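Local atomic coordinates of beta-N-acetylhexosaminidase (Mycobacterium smegmatis, PDB entry 4YYF), a protein that probably hydrolyses terminal non-reducing N-acetyl-D-hexosamine residues of N-acetyl-beta-D-hexosaminides, as a member of glycosyl hydrolase family 3. Residues T77-S80 and M81-D84; S119-A123 and R124-R128; T222-L225 and D226-M229; P328-L331 and D332-Q336; G341-N344 and Q345-D349. The protein carries 1 engineered substitution. All coordinates share one frame; numbering follows the deposited sequence.

Interaction 1: T77-S80 and M81-D84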
loop_
_atom_site.group_PDB
_atom_site.type_symbol
_atom_site.label_atom_id
_atom_site.label_comp_id
_atom_site.label_asym_id
_atom_site.label_seq_id
_atom_site.Cartn_x
_atom_site.Cartn_y
_atom_site.Cartn_z
ATOM N N THR A 77 -10.769 10.715 -7.940
ATOM C CA THR A 77 -10.400 11.989 -7.323
ATOM C C THR A 77 -10.332 13.147 -8.324
ATOM O O THR A 77 -9.720 13.041 -9.387
ATOM C CB THR A 77 -9.031 11.885 -6.600
ATOM O OG1 THR A 77 -9.037 10.752 -5.722
ATOM C CG2 THR A 77 -8.738 13.143 -5.799
ATOM N N ASP A 78 -10.973 14.253 -7.961
ATOM C CA ASP A 78 -10.804 15.552 -8.603
ATOM C C ASP A 78 -9.363 16.036 -8.346
ATOM O O ASP A 78 -9.040 16.425 -7.229
ATOM C CB ASP A 78 -11.808 16.491 -7.936
ATOM C CG ASP A 78 -11.806 17.889 -8.510
ATOM O OD1 ASP A 78 -10.716 18.448 -8.774
ATOM O OD2 ASP A 78 -12.918 18.446 -8.665
ATOM N N LEU A 79 -8.502 16.032 -9.369
ATOM C CA LEU A 79 -7.074 16.337 -9.165
ATOM C C LEU A 79 -6.727 17.822 -8.992
ATOM O O LEU A 79 -5.575 18.167 -8.711
ATOM C CB LEU A 79 -6.230 15.763 -10.305
ATOM C CG LEU A 79 -6.278 14.246 -10.482
ATOM C CD1 LEU A 79 -5.336 13.798 -11.596
ATOM C CD2 LEU A 79 -5.916 13.578 -9.178
ATOM N N SER A 80 -7.704 18.704 -9.143
ATOM C CA SER A 80 -7.415 20.129 -8.992
ATOM C C SER A 80 -6.866 20.443 -7.602
ATOM O O SER A 80 -6.127 21.408 -7.435
ATOM C CB SER A 80 -8.643 20.986 -9.307
ATOM O OG SER A 80 -9.681 20.683 -8.407
HETATM N N MSE A 81 -7.203 19.627 -6.603
HETATM C CA MSE A 81 -6.683 19.851 -5.249
HETATM C C MSE A 81 -5.153 19.766 -5.176
HETATM O O MSE A 81 -4.541 20.282 -4.236
HETATM C CB MSE A 81 -7.308 18.866 -4.253
HETATM C CG MSE A 81 -7.003 17.390 -4.563
HETATM SE SE MSE A 81 -7.831 16.175 -3.251
HETATM C CE MSE A 81 -6.814 16.735 -1.717
ATOM N N LEU A 82 -4.529 19.116 -6.156
ATOM C CA LEU A 82 -3.066 18.987 -6.157
ATOM C C LEU A 82 -2.358 20.217 -6.706
ATOM O O LEU A 82 -1.152 20.393 -6.486
ATOM C CB LEU A 82 -2.621 17.778 -6.983
ATOM C CG LEU A 82 -3.255 16.462 -6.597
ATOM C CD1 LEU A 82 -2.780 15.374 -7.545
ATOM C CD2 LEU A 82 -2.902 16.141 -5.151
ATOM N N THR A 83 -3.085 21.049 -7.445
ATOM C CA THR A 83 -2.467 22.221 -8.062
ATOM C C THR A 83 -3.036 23.551 -7.588
ATOM O O THR A 83 -2.507 24.605 -7.951
ATOM C CB THR A 83 -2.539 22.182 -9.613
ATOM O OG1 THR A 83 -3.906 22.117 -10.033
ATOM C CG2 THR A 83 -1.786 20.977 -10.162
ATOM N N ASP A 84 -4.115 23.529 -6.803
ATOM C CA ASP A 84 -4.762 24.801 -6.443
ATOM C C ASP A 84 -4.455 25.246 -5.013
ATOM O O ASP A 84 -5.016 26.221 -4.528
ATOM C CB ASP A 84 -6.281 24.783 -6.693
ATOM C CG ASP A 84 -7.029 23.816 -5.775
ATOM O OD1 ASP A 84 -6.440 23.322 -4.779
ATOM O OD2 ASP A 84 -8.226 23.544 -6.047
HETATM O O HOH W 1 -9.708 21.806 -5.305
#

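Interaction 2: S119-A123 and R124-R128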
loop_
_atom_site.group_PDB
_atom_site.type_symbol
_atom_site.label_atom_id
_atom_site.label_comp_id
_atom_site.label_asym_id
_atom_site.label_seq_id
_atom_site.Cartn_x
_atom_site.Cartn_y
_atom_site.Cartn_z
ATOM N N SER A 119 2.709 10.723 -19.355
ATOM C CA SER A 119 2.557 9.274 -19.331
ATOM C C SER A 119 3.919 8.568 -19.362
ATOM O O SER A 119 4.931 9.142 -19.762
ATOM C CB SER A 119 1.685 8.807 -20.491
ATOM O OG SER A 119 2.353 9.026 -21.708
ATOM N N GLN A 120 3.930 7.316 -18.926
ATOM C CA GLN A 120 5.126 6.489 -18.914
ATOM C C GLN A 120 4.703 5.144 -19.479
ATOM O O GLN A 120 3.565 4.715 -19.261
ATOM C CB GLN A 120 5.605 6.329 -17.472
ATOM C CG GLN A 120 6.794 5.397 -17.251
ATOM C CD GLN A 120 6.768 4.792 -15.870
ATOM O OE1 GLN A 120 7.168 5.430 -14.889
ATOM N NE2 GLN A 120 6.270 3.564 -15.777
ATOM N N PRO A 121 5.601 4.471 -20.223
ATOM C CA PRO A 121 5.291 3.098 -20.645
ATOM C C PRO A 121 5.011 2.184 -19.445
ATOM O O PRO A 121 5.423 2.470 -18.321
ATOM C CB PRO A 121 6.575 2.656 -21.360
ATOM C CG PRO A 121 7.162 3.937 -21.878
ATOM C CD PRO A 121 6.862 4.962 -20.811
ATOM N N SER A 122 4.301 1.089 -19.683
ATOM C CA SER A 122 4.039 0.108 -18.637
ATOM C C SER A 122 5.354 -0.462 -18.114
ATOM O O SER A 122 6.389 -0.366 -18.782
ATOM C CB SER A 122 3.228 -1.038 -19.220
ATOM O OG SER A 122 4.020 -1.738 -20.165
ATOM N N ALA A 123 5.298 -1.079 -16.936
ATOM C CA ALA A 123 6.461 -1.736 -16.330
ATOM C C ALA A 123 7.083 -2.734 -17.294
ATOM O O ALA A 123 8.305 -2.839 -17.406
ATOM C CB ALA A 123 6.037 -2.458 -15.047
ATOM N N ARG A 124 6.234 -3.498 -17.969
ATOM C CA ARG A 124 6.719 -4.514 -18.894
ATOM C C ARG A 124 7.458 -3.899 -20.086
ATOM O O ARG A 124 8.508 -4.395 -20.511
ATOM C CB ARG A 124 5.551 -5.370 -19.386
ATOM C CG ARG A 124 5.939 -6.351 -20.476
ATOM C CD ARG A 124 4.753 -7.194 -20.867
ATOM N NE ARG A 124 4.427 -8.175 -19.834
ATOM C CZ ARG A 124 3.327 -8.922 -19.840
ATOM N NH1 ARG A 124 2.433 -8.772 -20.803
ATOM N NH2 ARG A 124 3.118 -9.806 -18.874
ATOM N N GLU A 125 6.907 -2.818 -20.627
ATOM C CA GLU A 125 7.543 -2.139 -21.749
ATOM C C GLU A 125 8.869 -1.486 -21.323
ATOM O O GLU A 125 9.836 -1.457 -22.085
ATOM C CB GLU A 125 6.583 -1.113 -22.365
ATOM C CG GLU A 125 7.057 -0.499 -23.686
ATOM C CD GLU A 125 6.977 -1.455 -24.888
ATOM O OE1 GLU A 125 6.850 -2.690 -24.698
ATOM O OE2 GLU A 125 7.047 -0.961 -26.040
ATOM N N LEU A 126 8.921 -0.976 -20.103
ATOM C CA LEU A 126 10.173 -0.403 -19.602
ATOM C C LEU A 126 11.266 -1.463 -19.568
ATOM O O LEU A 126 12.401 -1.224 -19.992
ATOM C CB LEU A 126 9.974 0.173 -18.209
ATOM C CG LEU A 126 9.167 1.466 -18.105
ATOM C CD1 LEU A 126 9.129 1.925 -16.646
ATOM C CD2 LEU A 126 9.786 2.551 -18.995
ATOM N N ALA A 127 10.916 -2.649 -19.087
ATOM C CA ALA A 127 11.909 -3.707 -18.956
ATOM C C ALA A 127 12.393 -4.157 -20.332
ATOM O O ALA A 127 13.521 -4.626 -20.478
ATOM C CB ALA A 127 11.356 -4.867 -18.158
ATOM N N ARG A 128 11.550 -3.990 -21.346
ATOM C CA ARG A 128 11.887 -4.450 -22.691
ATOM C C ARG A 128 12.702 -3.446 -23.484
ATOM O O ARG A 128 13.398 -3.815 -24.418
ATOM C CB ARG A 128 10.616 -4.787 -23.474
ATOM C CG ARG A 128 9.871 -5.969 -22.917
ATOM C CD ARG A 128 8.589 -6.275 -23.675
ATOM N NE ARG A 128 8.147 -7.633 -23.368
ATOM C CZ ARG A 128 6.972 -8.145 -23.713
ATOM N NH1 ARG A 128 6.676 -9.397 -23.384
ATOM N NH2 ARG A 128 6.093 -7.406 -24.376
#

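Interaction 3: T222-L225 and D226-M229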
loop_
_atom_site.group_PDB
_atom_site.type_symbol
_atom_site.label_atom_id
_atom_site.label_comp_id
_atom_site.label_asym_id
_atom_site.label_seq_id
_atom_site.Cartn_x
_atom_site.Cartn_y
_atom_site.Cartn_z
ATOM N N THR A 222 -3.414 -18.396 -5.331
ATOM C CA THR A 222 -2.074 -18.448 -5.915
ATOM C C THR A 222 -1.589 -19.893 -5.993
ATOM O O THR A 222 -2.234 -20.790 -5.447
ATOM C CB THR A 222 -1.075 -17.716 -5.025
ATOM O OG1 THR A 222 -0.914 -18.463 -3.817
ATOM C CG2 THR A 222 -1.540 -16.307 -4.706
ATOM N N PRO A 223 -0.430 -20.125 -6.648
ATOM C CA PRO A 223 0.241 -21.418 -6.473
ATOM C C PRO A 223 0.587 -21.615 -4.994
ATOM O O PRO A 223 0.601 -20.636 -4.251
ATOM C CB PRO A 223 1.531 -21.249 -7.285
ATOM C CG PRO A 223 1.189 -20.229 -8.323
ATOM C CD PRO A 223 0.258 -19.275 -7.646
ATOM N N PRO A 224 0.865 -22.856 -4.567
ATOM C CA PRO A 224 1.156 -23.069 -3.143
ATOM C C PRO A 224 2.404 -22.323 -2.683
ATOM O O PRO A 224 3.247 -21.966 -3.511
ATOM C CB PRO A 224 1.400 -24.581 -3.054
ATOM C CG PRO A 224 0.702 -25.156 -4.252
ATOM C CD PRO A 224 0.842 -24.121 -5.326
ATOM N N LEU A 225 2.514 -22.095 -1.377
ATOM C CA LEU A 225 3.650 -21.373 -0.809
ATOM C C LEU A 225 5.004 -21.909 -1.260
ATOM O O LEU A 225 5.906 -21.131 -1.560
ATOM C CB LEU A 225 3.587 -21.389 0.725
ATOM C CG LEU A 225 4.761 -20.738 1.465
ATOM C CD1 LEU A 225 4.892 -19.242 1.134
ATOM C CD2 LEU A 225 4.628 -20.961 2.975
ATOM N N ASP A 226 5.161 -23.229 -1.309
ATOM C CA ASP A 226 6.464 -23.773 -1.682
ATOM C C ASP A 226 6.830 -23.395 -3.123
ATOM O O ASP A 226 8.011 -23.277 -3.458
ATOM C CB ASP A 226 6.553 -25.286 -1.441
ATOM C CG ASP A 226 5.769 -26.088 -2.456
ATOM O OD1 ASP A 226 4.546 -25.869 -2.591
ATOM O OD2 ASP A 226 6.380 -26.946 -3.128
ATOM N N VAL A 227 5.820 -23.171 -3.961
ATOM C CA VAL A 227 6.074 -22.664 -5.307
ATOM C C VAL A 227 6.418 -21.171 -5.258
ATOM O O VAL A 227 7.328 -20.713 -5.950
ATOM C CB VAL A 227 4.881 -22.918 -6.269
ATOM C CG1 VAL A 227 5.144 -22.280 -7.621
ATOM C CG2 VAL A 227 4.637 -24.409 -6.439
ATOM N N LEU A 228 5.700 -20.411 -4.438
ATOM C CA LEU A 228 5.965 -18.973 -4.341
ATOM C C LEU A 228 7.390 -18.738 -3.836
ATOM O O LEU A 228 8.055 -17.779 -4.250
ATOM C CB LEU A 228 4.959 -18.284 -3.409
ATOM C CG LEU A 228 3.479 -18.375 -3.775
ATOM C CD1 LEU A 228 2.624 -17.633 -2.747
ATOM C CD2 LEU A 228 3.232 -17.801 -5.163
HETATM N N MSE A 229 7.849 -19.621 -2.951
HETATM C CA MSE A 229 9.177 -19.499 -2.334
HETATM C C MSE A 229 10.306 -19.442 -3.347
HETATM O O MSE A 229 11.319 -18.793 -3.098
HETATM C CB MSE A 229 9.456 -20.653 -1.366
HETATM C CG MSE A 229 8.698 -20.571 -0.070
HETATM SE SE MSE A 229 9.242 -19.071 1.063
HETATM C CE MSE A 229 8.520 -19.910 2.664
#

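Interaction 4: P328-L331 and D332-Q336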
loop_
_atom_site.group_PDB
_atom_site.type_symbol
_atom_site.label_atom_id
_atom_site.label_comp_id
_atom_site.label_asym_id
_atom_site.label_seq_id
_atom_site.Cartn_x
_atom_site.Cartn_y
_atom_site.Cartn_z
ATOM N N PRO A 328 -16.040 6.903 10.460
ATOM C CA PRO A 328 -16.480 6.870 11.868
ATOM C C PRO A 328 -16.994 5.499 12.335
ATOM O O PRO A 328 -16.777 5.152 13.493
ATOM C CB PRO A 328 -17.599 7.926 11.928
ATOM C CG PRO A 328 -17.973 8.220 10.507
ATOM C CD PRO A 328 -16.773 7.901 9.661
ATOM N N ALA A 329 -17.647 4.737 11.461
ATOM C CA ALA A 329 -18.101 3.388 11.821
ATOM C C ALA A 329 -16.918 2.448 12.037
ATOM O O ALA A 329 -16.940 1.568 12.913
ATOM C CB ALA A 329 -19.019 2.837 10.753
ATOM N N VAL A 330 -15.886 2.621 11.221
ATOM C CA VAL A 330 -14.682 1.811 11.358
ATOM C C VAL A 330 -13.987 2.097 12.688
ATOM O O VAL A 330 -13.643 1.181 13.429
ATOM C CB VAL A 330 -13.719 2.014 10.161
ATOM C CG1 VAL A 330 -12.340 1.426 10.468
ATOM C CG2 VAL A 330 -14.304 1.373 8.907
ATOM N N LEU A 331 -13.800 3.373 12.997
ATOM C CA LEU A 331 -13.179 3.755 14.260
ATOM C C LEU A 331 -13.991 3.264 15.460
ATOM O O LEU A 331 -13.427 2.823 16.461
ATOM C CB LEU A 331 -12.989 5.274 14.311
ATOM C CG LEU A 331 -11.918 5.795 13.344
ATOM C CD1 LEU A 331 -11.924 7.321 13.320
ATOM C CD2 LEU A 331 -10.527 5.273 13.722
ATOM N N ASP A 332 -15.316 3.341 15.360
ATOM C CA ASP A 332 -16.189 2.780 16.392
ATOM C C ASP A 332 -15.922 1.297 16.611
ATOM O O ASP A 332 -15.847 0.825 17.745
ATOM C CB ASP A 332 -17.666 2.962 16.014
ATOM C CG ASP A 332 -18.153 4.373 16.234
ATOM O OD1 ASP A 332 -17.378 5.198 16.754
ATOM O OD2 ASP A 332 -19.319 4.655 15.891
ATOM N N ARG A 333 -15.789 0.557 15.521
ATOM C CA ARG A 333 -15.604 -0.887 15.626
ATOM C C ARG A 333 -14.219 -1.206 16.199
ATOM O O ARG A 333 -14.043 -2.170 16.944
ATOM C CB ARG A 333 -15.787 -1.544 14.247
ATOM C CG ARG A 333 -15.623 -3.071 14.225
ATOM C CD ARG A 333 -16.736 -3.772 15.007
ATOM N NE ARG A 333 -16.608 -5.238 15.013
ATOM C CZ ARG A 333 -16.037 -5.942 15.989
ATOM N NH1 ARG A 333 -15.530 -5.324 17.046
ATOM N NH2 ARG A 333 -15.971 -7.269 15.912
ATOM N N LEU A 334 -13.229 -0.386 15.855
ATOM C CA LEU A 334 -11.875 -0.634 16.330
ATOM C C LEU A 334 -11.755 -0.395 17.834
ATOM O O LEU A 334 -11.084 -1.155 18.531
ATOM C CB LEU A 334 -10.861 0.203 15.553
ATOM C CG LEU A 334 -10.702 -0.230 14.093
ATOM C CD1 LEU A 334 -9.669 0.642 13.377
ATOM C CD2 LEU A 334 -10.294 -1.698 14.036
ATOM N N GLU A 335 -12.412 0.647 18.331
ATOM C CA GLU A 335 -12.475 0.887 19.768
ATOM C C GLU A 335 -13.153 -0.265 20.518
ATOM O O GLU A 335 -12.704 -0.669 21.591
ATOM C CB GLU A 335 -13.181 2.214 20.061
ATOM C CG GLU A 335 -12.433 3.435 19.566
ATOM C CD GLU A 335 -12.873 4.718 20.268
ATOM O OE1 GLU A 335 -13.511 5.576 19.613
ATOM O OE2 GLU A 335 -12.574 4.873 21.476
ATOM N N GLN A 336 -14.221 -0.806 19.946
ATOM C CA GLN A 336 -14.896 -1.951 20.555
ATOM C C GLN A 336 -13.989 -3.184 20.586
ATOM O O GLN A 336 -13.998 -3.949 21.554
ATOM C CB GLN A 336 -16.198 -2.265 19.813
ATOM C CG GLN A 336 -17.248 -1.169 19.897
ATOM C CD GLN A 336 -18.343 -1.338 18.856
ATOM O OE1 GLN A 336 -18.485 -2.409 18.258
ATOM N NE2 GLN A 336 -19.116 -0.276 18.623
#

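Interaction 5: G341-N344 and Q345-D349. With NA (sodium ion), chain F.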
loop_
_atom_site.group_PDB
_atom_site.type_symbol
_atom_site.label_atom_id
_atom_site.label_comp_id
_atom_site.label_asym_id
_atom_site.label_seq_id
_atom_site.Cartn_x
_atom_site.Cartn_y
_atom_site.Cartn_z
ATOM N N GLY A 341 -10.817 -7.100 23.352
ATOM C CA GLY A 341 -9.570 -7.834 23.213
ATOM C C GLY A 341 -9.453 -8.560 21.891
ATOM O O GLY A 341 -8.587 -9.426 21.714
ATOM N N GLU A 342 -10.332 -8.211 20.957
ATOM C CA GLU A 342 -10.230 -8.730 19.606
ATOM C C GLU A 342 -9.001 -8.125 18.968
ATOM O O GLU A 342 -8.407 -8.705 18.056
ATOM C CB GLU A 342 -11.452 -8.326 18.792
ATOM C CG GLU A 342 -12.705 -9.091 19.115
ATOM C CD GLU A 342 -13.896 -8.477 18.420
ATOM O OE1 GLU A 342 -14.405 -7.447 18.915
ATOM O OE2 GLU A 342 -14.290 -9.005 17.360
ATOM N N LEU A 343 -8.654 -6.930 19.432
ATOM C CA LEU A 343 -7.506 -6.202 18.903
ATOM C C LEU A 343 -6.615 -5.832 20.077
ATOM O O LEU A 343 -7.060 -5.166 21.003
ATOM C CB LEU A 343 -7.964 -4.935 18.174
ATOM C CG LEU A 343 -6.853 -4.065 17.572
ATOM C CD1 LEU A 343 -6.044 -4.885 16.590
ATOM C CD2 LEU A 343 -7.423 -2.830 16.888
ATOM N N ASN A 344 -5.365 -6.277 20.055
ATOM C CA ASN A 344 -4.478 -6.031 21.180
ATOM C C ASN A 344 -3.906 -4.618 21.137
ATOM O O ASN A 344 -3.569 -4.121 20.064
ATOM C CB ASN A 344 -3.336 -7.044 21.173
ATOM C CG ASN A 344 -2.516 -7.003 22.445
ATOM O OD1 ASN A 344 -1.542 -6.250 22.547
ATOM N ND2 ASN A 344 -2.906 -7.815 23.429
ATOM N N GLN A 345 -3.765 -3.984 22.300
ATOM C CA GLN A 345 -3.162 -2.648 22.365
ATOM C C GLN A 345 -1.764 -2.616 21.728
ATOM O O GLN A 345 -1.372 -1.627 21.107
ATOM C CB GLN A 345 -3.100 -2.164 23.819
ATOM C CG GLN A 345 -2.660 -0.705 23.969
ATOM C CD GLN A 345 -3.533 0.265 23.179
ATOM O OE1 GLN A 345 -4.763 0.215 23.251
ATOM N NE2 GLN A 345 -2.894 1.150 22.411
ATOM N N GLY A 346 -1.020 -3.710 21.872
ATOM C CA GLY A 346 0.325 -3.795 21.334
ATOM C C GLY A 346 0.337 -3.749 19.821
ATOM O O GLY A 346 1.269 -3.222 19.203
ATOM N N ALA A 347 -0.701 -4.302 19.207
ATOM C CA ALA A 347 -0.773 -4.310 17.749
ATOM C C ALA A 347 -0.956 -2.888 17.250
ATOM O O ALA A 347 -0.399 -2.490 16.222
ATOM C CB ALA A 347 -1.907 -5.183 17.275
ATOM N N VAL A 348 -1.762 -2.129 17.983
ATOM C CA VAL A 348 -2.040 -0.747 17.625
ATOM C C VAL A 348 -0.796 0.117 17.830
ATOM O O VAL A 348 -0.430 0.897 16.947
ATOM C CB VAL A 348 -3.222 -0.196 18.443
ATOM C CG1 VAL A 348 -3.372 1.312 18.235
ATOM C CG2 VAL A 348 -4.490 -0.900 18.044
ATOM N N ASP A 349 -0.144 -0.041 18.978
ATOM C CA ASP A 349 1.041 0.751 19.283
ATOM C C ASP A 349 2.197 0.482 18.313
ATOM O O ASP A 349 2.844 1.417 17.845
ATOM C CB ASP A 349 1.495 0.527 20.728
ATOM C CG ASP A 349 0.560 1.172 21.750
ATOM O OD1 ASP A 349 -0.338 1.947 21.361
ATOM O OD2 ASP A 349 0.734 0.902 22.954
HETATM NA NA NA F . 0.151 -3.852 14.432
HETATM O O HOH W 2 1.281 -4.773 12.662
HETATM O O HOH W 3 -1.758 -4.457 13.332
#

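Interaction 1: T77-S80 and M81-D84
Leu79 and Ser80 meet Leu82, Thr83 and Asp84 in a local turn, one tight wind of chain in the loop that carries the TIM-barrel domain from strand 70-73 to helix 86-93. Two successive carbonyls each reach three residues ahead. Leu79 O accepts from Leu82 N at 2.9 Å, and Ser80 O accepts from Thr83 N at 3.1 Å while Asp84 N adds a weak bond. The i to i+3 spacing of the first two bonds shows how tightly the chain winds here.

The turn is entered through an Asx turn: Asp78 OD1 accepts from Ser80 N at 3.0 Å and is met nearly along its C-O axis. The hydroxyl Ser80 OG, swung between its own backbone N and carbonyl carbon (chi1 62°), lies 2.5 Å from the same Asp78 OD1, a second bond so short that its length is doubtful as modelled.

On the apolar side, the branch tips Leu79 CD2 and Leu82 CD1 touch at 4.0 Å. Selenomethionine Met81 lays CG against Asp78 O at 3.5 Å and carries its selenium on to Thr77 CG2, the two side chains crossing at about a right angle. Beyond them, Met81 also rests on Ala56 and Ala59 of helix 56-66, and Thr77 OG1 is bonded to Val53 O and Gly74 N. Asp84 CG lies 3.1 Å from Ser80 O, but its OD1 turns to Ser86 N. At Asp78 OD1 the Ser80 N-H, helped probably by the hydroxyl, would favour a charged carboxylate and limit its rotation.

Interaction 2: S119-A123 and R124-R128
Ser122 caps the helix on which Glu125 and Leu126 lie, at the point where the chain leaves its loop and enters helix 123-129. Ser122 OG, the N-cap hydroxyl, accepts from Glu125 N at 3.1 Å over a fairly straight bond (161°). It is brought there by a chi1 of 67°, which tucks the oxygen between the backbone N and the carbonyl carbon. The backbone ladder takes over at once: Ser122 O receives Leu126 N at 2.9 Å, and Ala123 O receives Ala127 N.

Ahead of the cap, Gln120 folds its amide over the following residue. Gln120 NE2 reaches Pro121 O at 2.9 Å, with the acceptor lying in the amide plane, and it also serves Glu106 O, while OE1 is bonded to Tyr189 OH. The same NE2 sits 3.4 Å from Leu126 CD1, the two side chains crossing at about a right angle. The other branch of that leucine, CD2, touches Pro121 CB at 4.0 Å; with Pro121 just before the N-cap and Leu126 the fourth residue after it, this is a hydrophobic staple. Glu125 CB comes up against the same proline carbon at 3.9 Å. Arg124 leads away from the cap and binds Ala164 O through NH2.

Two carbonyl acceptors at Gln120 NE2, Pro121 O and Glu106 O, decide which end of the buried amide is nitrogen. The Glu125 N-H, in the first turn, is satisfied by the serine hydroxyl, while the Arg124 backbone is bonded to Asp172.

Interaction 3: T222-L225 and D226-M229
Leu225 and Met229 come together through their torsions: Leu225 stretches CG opposite its backbone N (chi1 177°), whereas selenomethionine Met229 bends at chi2 (-67°) and swings its methyl back. As a result Met229 CE sits over the fork of the leucine, 4.0 Å from Leu225 CD1 and equally near CG and CD2. Both side chains then rest on Leu272 of helix 267-275.

Upstream, the packing is with proline rings. Pro223 CB meets Val227 CG1 at 3.8 Å, and Pro224 CD touches CG2, the other branch of that valine. Leu228 comes across the Pro223 ring at about a right angle, CD2 near Pro223 CD, and sends its second branch, CD1, to within 3.8 Å of Thr222 OG1. That hydroxyl has a partner of its own, donating to Pro223 O at 2.7 Å.

The carbonyls of the entry bind the first helical turn. Pro224 O accepts from Leu228 N at 3.0 Å and takes a weak second bond from Val227 N; Leu225 O accepts from Met229 N at 2.8 Å. Neither proline has an N-H to offer, and both keep the approach extended before the chain coils. Pro223 stands just before the N-cap residue Pro224 and Leu228 is the fourth after it, so their contact is a hydrophobic staple, here at the start of the short helix 225-229, in the long loop after barrel strand 199-205.

Interaction 4: P328-L331 and D332-Q336
Within helix 327-340, Val330 and Leu334 stand one turn apart on the same face, side by side and pointing the same way. Their branches meet where Val330 CG1 touches Leu334 CD1 at 4.0 Å, the valine having CG1 opposite its backbone N (chi1 167°). Leu334 CG also lies over Val330 O at 3.3 Å, so the leucine stem leans on the very carbonyl that its own N-H uses.

The ladder of i to i+4 bonds is unbroken across the two segments. Asp332 N gives to Pro328 O at 3.0 Å, Arg333 N to Ala329 O and Leu334 N to Val330 O, the last at 2.9 Å. Glu335 N closes the run on Leu331 O in a nearly straight bond (167°).

The helix follows strand 319-321 of the TIM barrel and is amphipathic in the way of such helices, with its apolar side wedged between two neighbours. Val330 and Leu334 face helix 304-314, through Val308 and Leu312 among others, while Leu331 and Leu334 also lie on Leu45 of helix 41-46. The polar side is tied down by charge. Asp332 OD1 lies 3.3 Å from Pro328 O, an approach of two acceptors that would be costly alone, but OD1 forms a salt bridge with Arg42 NH1, and Pro328 O has a weak bond from Arg42 NH2, so the arginine lies near both oxygens. Glu335 OE1 takes the same nitrogen, NH1, so two carboxylates one turn apart clasp a single arginine, which probably offsets part of the repulsion between them. Arg333, bent at chi2, turns its guanidinium toward the helix end and forms a salt bridge through NH2 with Glu342 OE2.

Interaction 5: G341-N344 and Q345-D349
Asn344 is the N-cap of helix 345-357, and its carboxamide caps Gly346 N, with a hydrophobic staple beneath. Asn344 OD1 accepts from Gly346 N at 2.7 Å, with the donor tilted 28° from the plane of the amide carbonyl. A pair of flat groups lies just beyond: Gln345 NE2 donates to Asp349 OD1 at 2.9 Å, one helical turn on. Here the two planes are used differently, because the carboxylate oxygen lies almost in the amide plane of Gln345, while the amide nitrogen comes to it from above the carboxylate plane, 48° out of it. Asp349 OD1 also has a long, weak ion pair with Lys44 NZ.

Asn344 throws its CG opposite the backbone N (chi1 -170°), which carries OD1 forward to the glycine. Its main-chain oxygen joins in, Asn344 O accepting from Ala347 N at 3.0 Å and, weakly, from Val348 N. The staple joins Leu343, just before the N-cap, to Val348, the fourth residue after it: Leu343 CD2 packs against Val348 CG2 at 3.7 Å, the side chains crossing at about a right angle, and CD1 approaches Ala347 CB. Leu343 itself lies on Ala337 and Leu338 of the preceding helix, so the capped turn is seated against the helix the chain has just left.

The first turn also serves a metal. Ala347 O, pointing along the helix, binds the sodium ion at 2.3 Å, together with two waters and Ser351 OG.

From the N terminus the five contacts follow in series, each made of adjoining residues, so none closes a long loop and none nests in or crosses another. Interaction 1 shapes the loop between strand 70-73 and helix 86-93. Interactions 2 and 3 begin helices 123-129 and 225-229, with centres about 27 Å apart. Interaction 4 lies within helix 327-340, about 41 Å from interaction 2 (centre to centre) and across the chain's centre from it. Interaction 5 then opens helix 345-357. Only interactions 4 and 5 touch, through a salt bridge and where Leu334 CD2 packs on Leu343 CD2 at 4.2 Å, tying helix 327-340 to the loop that leads into helix 345-357.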